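Local coordinates for protein acetyltransferase, GNAT family (Listeria monocytogenes str. 4b, PDB 2OH1) that probably transfers an acetyl group from acetyl-coenzyme A to an acceptor that is not established, at residues A[68-73]-A[79-84]; A[12-17]-A[118-123]. All coordinates share one frame; numbering follows the deposited sequence.

Interaction 1 (A[68-73]-A[79-84]); sequences ALFETE and GAMIIR
A β hairpin in the central sheet of the GNAT fold brings A68, L69 and F70 against M81, A80 and G79. M81 is a selenomethionine. The strands are antiparallel, with axes at 167°. A68 and M81 form a hydrogen-bonded pair: A68 N to M81 O and M81 N to A68 O are both 2.9 Å. A80 CA adds a CH···O contact to A68 O. F70 and G79 form the next hydrogen-bonded pair. Here F70 N reaches G79 O at 2.9 Å, and G79 N reaches F70 O at 3.1 Å. The same G79 O lies at the edge of the F70 ring, 3.6 Å from CD1. Helix 120-134, which follows strand 103-111, covers the face carrying A68, F70 and M81; it probably corresponds to the central helix after β4 of GNAT folds. M81 starts with CG anti to the backbone N (chi1 178°) and bends at chi3. This brings its CE to 4.1 Å from A68 CB and, at the ring edge, to 4.2 Å from F70 CZ. On the other face L69 and A80 are a non-hydrogen-bonded pair, and L69 CD2 rests on A80 CB at 3.9 Å.

Interaction 2 (A[12-17]-A[118-123]); sequences LEFLVR and ISLSKQ. With EDO (1,2-ethanediol), chain G.
F14, on strand 12-18, packs against I118 and L120 where the chain enters helix 120-134. No hydrogen bond joins the two segments, and the contact is wholly apolar. Its tight part is the F14 ring. L120 CD1 sits over one face of this ring as a CH-π contact, 4.1 Å from the centroid and 18° off the ring normal. It is shifted toward the rim, with F14 CD1 its nearest atom at 3.9 Å. CB of L120 points toward the strand; with CG anti to N (chi1 -176°), CD1 comes over the ring. The F14 and I118 side chains point at each other from opposite directions. I118 CD1 meets F14 CZ at 3.7 Å, oblique to the ring. CG1 of I118 lies between N and C (chi1 59°), and the extended remainder of the chain takes CD1 to F14 CZ.

The loose side is at L12, an exposed residue. L12 crosses I118 at about a right angle and touches it by a single methyl pair, CD1 to CD1 at 4.1 Å. Beyond I118, S119 occupies the N-cap position but makes no capping bond with its side chain. Its OG is instead hydrogen-bonded at 2.7 Å to O1 of a 1,2-ethanediol, probably from the crystallisation liquor. In GNAT enzymes this helix start usually binds the coenzyme A pyrophosphate. An unidentified ligand bonded here to S119 N and S121 OG is consistent with such a pocket.

F115 meets the F14 ring edge-to-face. I7 of strand 7-9 and A78 of strand 77-84 each touch both F14 and L120.

Both contacts involve the same sheet, in which strands 67-71 and 12-18 are neighbours. All six touching residues of interaction 1 are buried, and it joins strand to strand, mainly by backbone hydrogen bonds. Interaction 2 is partly buried, lies farther from the chain centre and joins strand to helix start by side chains alone. They meet directly: E71 O to L15 N is 2.7 Å and L69 N to R17 O is 2.8 Å, both probable hydrogen bonds, while F70 packs on V16. Helix 120-134 serves both, through L120 in interaction 2 and through F127 and M124 over the hairpin. Along the chain, the hairpin is nested within the loop closed by interaction 2.

Interaction 1 (A[68-73]-A[79-84])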
ATOM      1  N   ALA A  68      -6.350   2.510  -5.098  1.00 15.18           N
ATOM      2  CA  ALA A  68      -7.297   3.324  -4.317  1.00 14.04           C
ATOM      3  C   ALA A  68      -6.749   4.722  -4.190  1.00 14.53           C
ATOM      4  O   ALA A  68      -5.546   4.882  -3.915  1.00 13.95           O
ATOM      5  CB  ALA A  68      -7.497   2.724  -2.949  1.00 15.25           C
ATOM      6  N   LEU A  69      -7.583   5.740  -4.433  1.00 14.00           N
ATOM      7  CA  LEU A  69      -7.218   7.124  -4.395  1.00 12.76           C
ATOM      8  C   LEU A  69      -7.909   7.797  -3.218  1.00 15.29           C
ATOM      9  O   LEU A  69      -9.072   7.560  -2.952  1.00 14.57           O
ATOM     10  CB  LEU A  69      -7.701   7.794  -5.681  1.00 11.18           C
ATOM     11  CG  LEU A  69      -7.120   7.170  -6.970  1.00 13.42           C
ATOM     12  CD1 LEU A  69      -7.677   7.988  -8.200  1.00 16.09           C
ATOM     13  CD2 LEU A  69      -5.615   7.087  -6.939  1.00 15.93           C
ATOM     14  N   PHE A  70      -7.188   8.708  -2.583  1.00 13.56           N
ATOM     15  CA  PHE A  70      -7.620   9.396  -1.340  1.00 13.31           C
ATOM     16  C   PHE A  70      -7.505  10.876  -1.667  1.00 14.12           C
ATOM     17  O   PHE A  70      -6.394  11.367  -1.919  1.00 13.21           O
ATOM     18  CB  PHE A  70      -6.723   8.967  -0.167  1.00 14.38           C
ATOM     19  CG  PHE A  70      -6.847   7.523   0.125  1.00 13.08           C
ATOM     20  CD1 PHE A  70      -6.136   6.594  -0.628  1.00 12.88           C
ATOM     21  CD2 PHE A  70      -7.723   7.090   1.102  1.00 15.65           C
ATOM     22  CE1 PHE A  70      -6.322   5.231  -0.391  1.00 14.24           C
ATOM     23  CE2 PHE A  70      -7.896   5.686   1.335  1.00 15.72           C
ATOM     24  CZ  PHE A  70      -7.196   4.791   0.567  1.00 17.62           C
ATOM     25  N   GLU A  71      -8.652  11.549  -1.745  1.00 14.13           N
ATOM     26  CA  GLU A  71      -8.730  12.929  -2.218  1.00 14.21           C
ATOM     27  C   GLU A  71      -9.375  13.860  -1.180  1.00 15.16           C
ATOM     28  O   GLU A  71     -10.263  13.428  -0.423  1.00 16.44           O
ATOM     29  CB  GLU A  71      -9.488  12.960  -3.545  1.00 13.78           C
ATOM     30  CG  GLU A  71      -8.795  12.226  -4.670  1.00 15.94           C
ATOM     31  CD  GLU A  71      -9.677  12.101  -5.918  1.00 19.50           C
ATOM     32  OE1 GLU A  71     -10.873  11.827  -5.798  1.00 19.38           O
ATOM     33  OE2 GLU A  71      -9.131  12.265  -7.034  1.00 19.69           O
ATOM     34  N   THR A  72      -9.051  15.139  -1.254  1.00 16.68           N
ATOM     35  CA  THR A  72      -9.797  16.126  -0.473  1.00 15.94           C
ATOM     36  C   THR A  72     -11.099  16.452  -1.200  1.00 17.85           C
ATOM     37  O   THR A  72     -11.225  16.164  -2.385  1.00 19.75           O
ATOM     38  CB  THR A  72      -8.970  17.401  -0.279  1.00 15.50           C
ATOM     39  OG1 THR A  72      -8.770  18.021  -1.560  1.00 16.68           O
ATOM     40  CG2 THR A  72      -7.597  17.079   0.365  1.00 16.63           C
ATOM     41  N   GLU A  73     -12.030  17.098  -0.483  1.00 19.50           N
ATOM     42  CA  GLU A  73     -13.308  17.529  -1.079  1.00 24.20           C
ATOM     43  C   GLU A  73     -13.084  18.431  -2.284  1.00 27.19           C
ATOM     44  O   GLU A  73     -13.824  18.359  -3.247  1.00 30.24           O
ATOM     45  CB  GLU A  73     -14.197  18.234  -0.051  1.00 27.31           C
ATOM     46  CG  GLU A  73     -15.419  18.887  -0.690  1.00 31.63           C
ATOM     47  N   GLY A  79      -3.347  10.858  -1.368  1.00 14.05           N
ATOM     48  CA  GLY A  79      -2.620   9.608  -1.342  1.00 16.33           C
ATOM     49  C   GLY A  79      -3.157   8.617  -2.343  1.00 13.05           C
ATOM     50  O   GLY A  79      -4.280   8.790  -2.876  1.00 13.31           O
ATOM     51  N   ALA A  80      -2.341   7.616  -2.631  1.00 13.98           N
ATOM     52  CA  ALA A  80      -2.739   6.509  -3.478  1.00 14.59           C
ATOM     53  C   ALA A  80      -2.128   5.251  -2.950  1.00 15.30           C
ATOM     54  O   ALA A  80      -0.979   5.272  -2.494  1.00 14.99           O
ATOM     55  CB  ALA A  80      -2.335   6.766  -4.943  1.00 17.05           C
HETATM   56  N   MSE A  81      -2.856   4.167  -3.074  1.00 13.87           N
HETATM   57  CA  MSE A  81      -2.449   2.892  -2.591  1.00 15.00           C
HETATM   58  C   MSE A  81      -2.584   1.831  -3.679  1.00 16.31           C
HETATM   59  O   MSE A  81      -3.639   1.736  -4.312  1.00 14.56           O
HETATM   60  CB  MSE A  81      -3.300   2.532  -1.426  1.00 15.05           C
HETATM   61  CG  MSE A  81      -3.016   1.188  -0.827  1.00 15.95           C
HETATM   62 SE   MSE A  81      -3.883   0.805   0.858  0.75 16.39          SE
HETATM   63  CE  MSE A  81      -5.648   0.932   0.238  1.00 17.26           C
ATOM     64  N   ILE A  82      -1.516   1.054  -3.841  0.50 14.37           N
ATOM     65  CA  ILE A  82      -1.429  -0.068  -4.747  0.50 13.76           C
ATOM     66  C   ILE A  82      -1.571  -1.324  -3.941  0.50 17.28           C
ATOM     67  O   ILE A  82      -0.818  -1.653  -2.993  0.50 14.38           O
ATOM     68  CB  ILE A  82      -0.112  -0.062  -5.573  0.50 14.31           C
ATOM     69  CG1 ILE A  82       0.109   1.311  -6.256  0.50 19.39           C
ATOM     70  CG2 ILE A  82      -0.170  -1.214  -6.590  0.50 21.15           C
ATOM     71  CD1 ILE A  82      -1.110   1.932  -7.007  0.50 19.14           C
ATOM     72  N   ILE A  83      -2.568  -2.074  -4.303  1.00 20.88           N
ATOM     73  CA  ILE A  83      -2.594  -3.403  -3.761  1.00 24.19           C
ATOM     74  C   ILE A  83      -2.532  -4.495  -4.824  1.00 25.43           C
ATOM     75  O   ILE A  83      -2.609  -4.242  -6.041  1.00 25.69           O
ATOM     76  CB  ILE A  83      -3.792  -3.591  -2.958  1.00 24.52           C
ATOM     77  CG1 ILE A  83      -4.998  -3.842  -3.850  1.00 25.49           C
ATOM     78  CG2 ILE A  83      -4.030  -2.425  -2.014  1.00 25.61           C
ATOM     79  CD1 ILE A  83      -6.238  -4.086  -2.930  1.00 28.37           C
ATOM     80  N   ARG A  84      -2.412  -5.705  -4.356  1.00 22.25           N
ATOM     81  CA  ARG A  84      -2.609  -6.824  -5.224  1.00 18.82           C
ATOM     82  C   ARG A  84      -3.701  -7.658  -4.556  1.00 21.11           C
ATOM     83  O   ARG A  84      -3.580  -7.978  -3.358  1.00 21.97           O
ATOM     84  CB  ARG A  84      -1.360  -7.640  -5.379  1.00 21.95           C
ATOM     85  CG  ARG A  84      -0.273  -6.937  -6.149  1.00 28.55           C
ATOM     86  CD  ARG A  84      -0.796  -6.338  -7.510  1.00 34.64           C
ATOM     87  NE  ARG A  84       0.338  -6.222  -8.429  1.00 30.83           N
ATOM     88  CZ  ARG A  84       0.842  -7.213  -9.144  1.00 22.07           C
ATOM     89  NH1 ARG A  84       0.297  -8.423  -9.136  1.00 31.51           N
ATOM     90  NH2 ARG A  84       1.904  -7.000  -9.885  1.00 28.87           N
TER

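Interaction 2 (A[12-17]-A[118-123])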
ATOM      1  N   LEU A  12      -8.861  15.703   9.672  1.00 22.10           N
ATOM      2  CA  LEU A  12      -9.236  16.242   8.362  1.00 21.50           C
ATOM      3  C   LEU A  12      -9.992  15.138   7.551  1.00 19.60           C
ATOM      4  O   LEU A  12      -9.725  13.952   7.710  1.00 19.12           O
ATOM      5  CB  LEU A  12      -7.959  16.697   7.584  1.00 24.07           C
ATOM      6  CG  LEU A  12      -6.990  17.627   8.355  1.00 30.90           C
ATOM      7  CD1 LEU A  12      -5.560  17.720   7.763  1.00 28.53           C
ATOM      8  CD2 LEU A  12      -7.633  19.043   8.527  1.00 30.40           C
ATOM      9  N   GLU A  13     -10.876  15.522   6.656  1.00 20.34           N
ATOM     10  CA  GLU A  13     -11.728  14.589   5.921  1.00 18.55           C
ATOM     11  C   GLU A  13     -11.194  14.329   4.472  1.00 18.56           C
ATOM     12  O   GLU A  13     -10.740  15.256   3.804  1.00 20.71           O
ATOM     13  CB  GLU A  13     -13.161  15.145   5.832  1.00 26.05           C
ATOM     14  N   PHE A  14     -11.256  13.072   4.024  1.00 18.51           N
ATOM     15  CA  PHE A  14     -10.826  12.667   2.682  1.00 17.14           C
ATOM     16  C   PHE A  14     -11.866  11.718   2.116  1.00 20.02           C
ATOM     17  O   PHE A  14     -12.571  11.045   2.869  1.00 26.51           O
ATOM     18  CB  PHE A  14      -9.431  11.938   2.690  1.00 17.34           C
ATOM     19  CG  PHE A  14      -8.318  12.761   3.308  1.00 14.48           C
ATOM     20  CD1 PHE A  14      -8.157  12.771   4.703  1.00 15.01           C
ATOM     21  CD2 PHE A  14      -7.476  13.593   2.524  1.00 14.94           C
ATOM     22  CE1 PHE A  14      -7.187  13.517   5.310  1.00 15.08           C
ATOM     23  CE2 PHE A  14      -6.501  14.402   3.181  1.00 15.19           C
ATOM     24  CZ  PHE A  14      -6.357  14.323   4.566  1.00 16.49           C
ATOM     25  N   LEU A  15     -11.948  11.680   0.800  1.00 17.22           N
ATOM     26  CA  LEU A  15     -12.807  10.821   0.072  1.00 16.01           C
ATOM     27  C   LEU A  15     -11.985   9.738  -0.604  1.00 16.62           C
ATOM     28  O   LEU A  15     -10.929  10.023  -1.138  1.00 17.43           O
ATOM     29  CB  LEU A  15     -13.527  11.612  -1.037  1.00 17.93           C
ATOM     30  CG  LEU A  15     -14.323  12.837  -0.509  1.00 26.67           C
ATOM     31  CD1 LEU A  15     -14.766  13.713  -1.666  1.00 33.10           C
ATOM     32  CD2 LEU A  15     -15.484  12.355   0.348  1.00 38.51           C
ATOM     33  N   VAL A  16     -12.475   8.503  -0.548  0.50 14.85           N
ATOM     34  CA  VAL A  16     -11.775   7.355  -1.129  0.50 16.13           C
ATOM     35  C   VAL A  16     -12.561   6.781  -2.299  0.50 16.98           C
ATOM     36  O   VAL A  16     -13.756   6.559  -2.210  0.50 16.09           O
ATOM     37  CB  VAL A  16     -11.505   6.214  -0.090  0.50 16.93           C
ATOM     38  CG1 VAL A  16     -12.745   5.850   0.708  0.50 16.14           C
ATOM     39  CG2 VAL A  16     -10.913   4.964  -0.808  0.50 13.81           C
ATOM     40  N   ARG A  17     -11.869   6.507  -3.401  1.00 13.28           N
ATOM     41  CA  ARG A  17     -12.491   5.851  -4.543  1.00 15.56           C
ATOM     42  C   ARG A  17     -11.446   5.003  -5.248  1.00 13.41           C
ATOM     43  O   ARG A  17     -10.222   5.258  -5.165  1.00 14.31           O
ATOM     44  CB  ARG A  17     -13.095   6.877  -5.509  1.00 13.89           C
ATOM     45  CG  ARG A  17     -12.069   7.705  -6.222  1.00 15.24           C
ATOM     46  CD  ARG A  17     -12.653   8.860  -7.011  1.00 13.26           C
ATOM     47  NE  ARG A  17     -11.650   9.757  -7.568  1.00 15.00           N
ATOM     48  CZ  ARG A  17     -11.074   9.576  -8.737  1.00 14.29           C
ATOM     49  NH1 ARG A  17     -11.379   8.548  -9.506  1.00 13.88           N
ATOM     50  NH2 ARG A  17     -10.178  10.466  -9.163  1.00 15.28           N
ATOM     51  N   ILE A 118       0.102  12.923   9.261  1.00 17.92           N
ATOM     52  CA  ILE A 118      -1.194  12.844   9.888  1.00 16.13           C
ATOM     53  C   ILE A 118      -1.613  11.348   9.979  1.00 12.98           C
ATOM     54  O   ILE A 118      -2.776  11.065  10.232  1.00 17.58           O
ATOM     55  CB  ILE A 118      -2.293  13.728   9.190  1.00 17.92           C
ATOM     56  CG1 ILE A 118      -2.530  13.365   7.730  1.00 20.45           C
ATOM     57  CG2 ILE A 118      -1.914  15.237   9.322  1.00 19.42           C
ATOM     58  CD1 ILE A 118      -3.711  14.121   7.075  1.00 19.24           C
ATOM     59  N   SER A 119      -0.656  10.455   9.708  1.00 15.49           N
ATOM     60  CA  SER A 119      -0.918   8.990   9.662  1.00 14.37           C
ATOM     61  C   SER A 119      -2.031   8.662   8.670  1.00 15.78           C
ATOM     62  O   SER A 119      -2.925   7.813   8.887  1.00 16.55           O
ATOM     63  CB  SER A 119      -1.172   8.408  11.063  1.00 18.22           C
ATOM     64  OG  SER A 119       0.007   8.509  11.866  1.00 20.38           O
ATOM     65  N   LEU A 120      -2.053   9.380   7.537  1.00 13.24           N
ATOM     66  CA  LEU A 120      -2.993   9.034   6.499  1.00 13.99           C
ATOM     67  C   LEU A 120      -2.833   7.560   6.045  1.00 12.07           C
ATOM     68  O   LEU A 120      -3.831   6.922   5.729  1.00 13.81           O
ATOM     69  CB  LEU A 120      -2.849  10.042   5.330  1.00 14.89           C
ATOM     70  CG  LEU A 120      -3.842   9.875   4.177  1.00 16.53           C
ATOM     71  CD1 LEU A 120      -5.238  10.141   4.641  1.00 17.46           C
ATOM     72  CD2 LEU A 120      -3.436  10.804   2.972  1.00 18.75           C
ATOM     73  N   SER A 121      -1.598   7.049   6.075  1.00 12.75           N
ATOM     74  CA  SER A 121      -1.335   5.665   5.667  1.00 13.44           C
ATOM     75  C   SER A 121      -2.129   4.702   6.541  1.00 13.43           C
ATOM     76  O   SER A 121      -2.512   3.665   6.050  1.00 13.67           O
ATOM     77  CB  SER A 121       0.174   5.351   5.702  1.00 17.02           C
ATOM     78  OG  SER A 121       0.699   5.636   6.976  1.00 23.53           O
ATOM     79  N   LYS A 122      -2.347   5.021   7.813  1.00 13.89           N
ATOM     80  CA  LYS A 122      -3.100   4.115   8.698  1.00 13.63           C
ATOM     81  C   LYS A 122      -4.517   3.967   8.169  1.00 15.14           C
ATOM     82  O   LYS A 122      -5.079   2.880   8.136  1.00 14.74           O
ATOM     83  CB  LYS A 122      -3.146   4.661  10.115  1.00 17.44           C
ATOM     84  CG  LYS A 122      -3.881   3.750  11.101  1.00 18.44           C
ATOM     85  CD  LYS A 122      -3.854   4.321  12.492  1.00 25.19           C
ATOM     86  CE  LYS A 122      -4.151   3.265  13.562  1.00 38.73           C
ATOM     87  NZ  LYS A 122      -4.261   3.896  14.908  1.00 50.52           N
ATOM     88  N   GLN A 123      -5.117   5.069   7.738  1.00 14.38           N
ATOM     89  CA  GLN A 123      -6.466   5.054   7.230  1.00 14.03           C
ATOM     90  C   GLN A 123      -6.533   4.443   5.828  1.00 16.79           C
ATOM     91  O   GLN A 123      -7.555   3.856   5.459  1.00 16.69           O
ATOM     92  CB  GLN A 123      -7.091   6.457   7.206  1.00 17.33           C
ATOM     93  CG  GLN A 123      -7.082   7.190   8.529  1.00 20.48           C
ATOM     94  CD  GLN A 123      -7.614   6.340   9.673  1.00 24.51           C
ATOM     95  OE1 GLN A 123      -8.629   5.677   9.532  1.00 29.87           O
ATOM     96  NE2 GLN A 123      -6.906   6.342  10.801  1.00 29.30           N
TER
HETATM   97  C1  EDO G 181      -0.048   6.063  14.471  1.00 55.19           C
HETATM   98  O1  EDO G 181      -0.529   7.396  14.217  1.00 50.59           O
HETATM   99  C2  EDO G 181      -1.226   5.091  14.478  1.00 61.36           C
HETATM  100  O2  EDO G 181      -1.229   4.111  15.526  1.00 57.03           O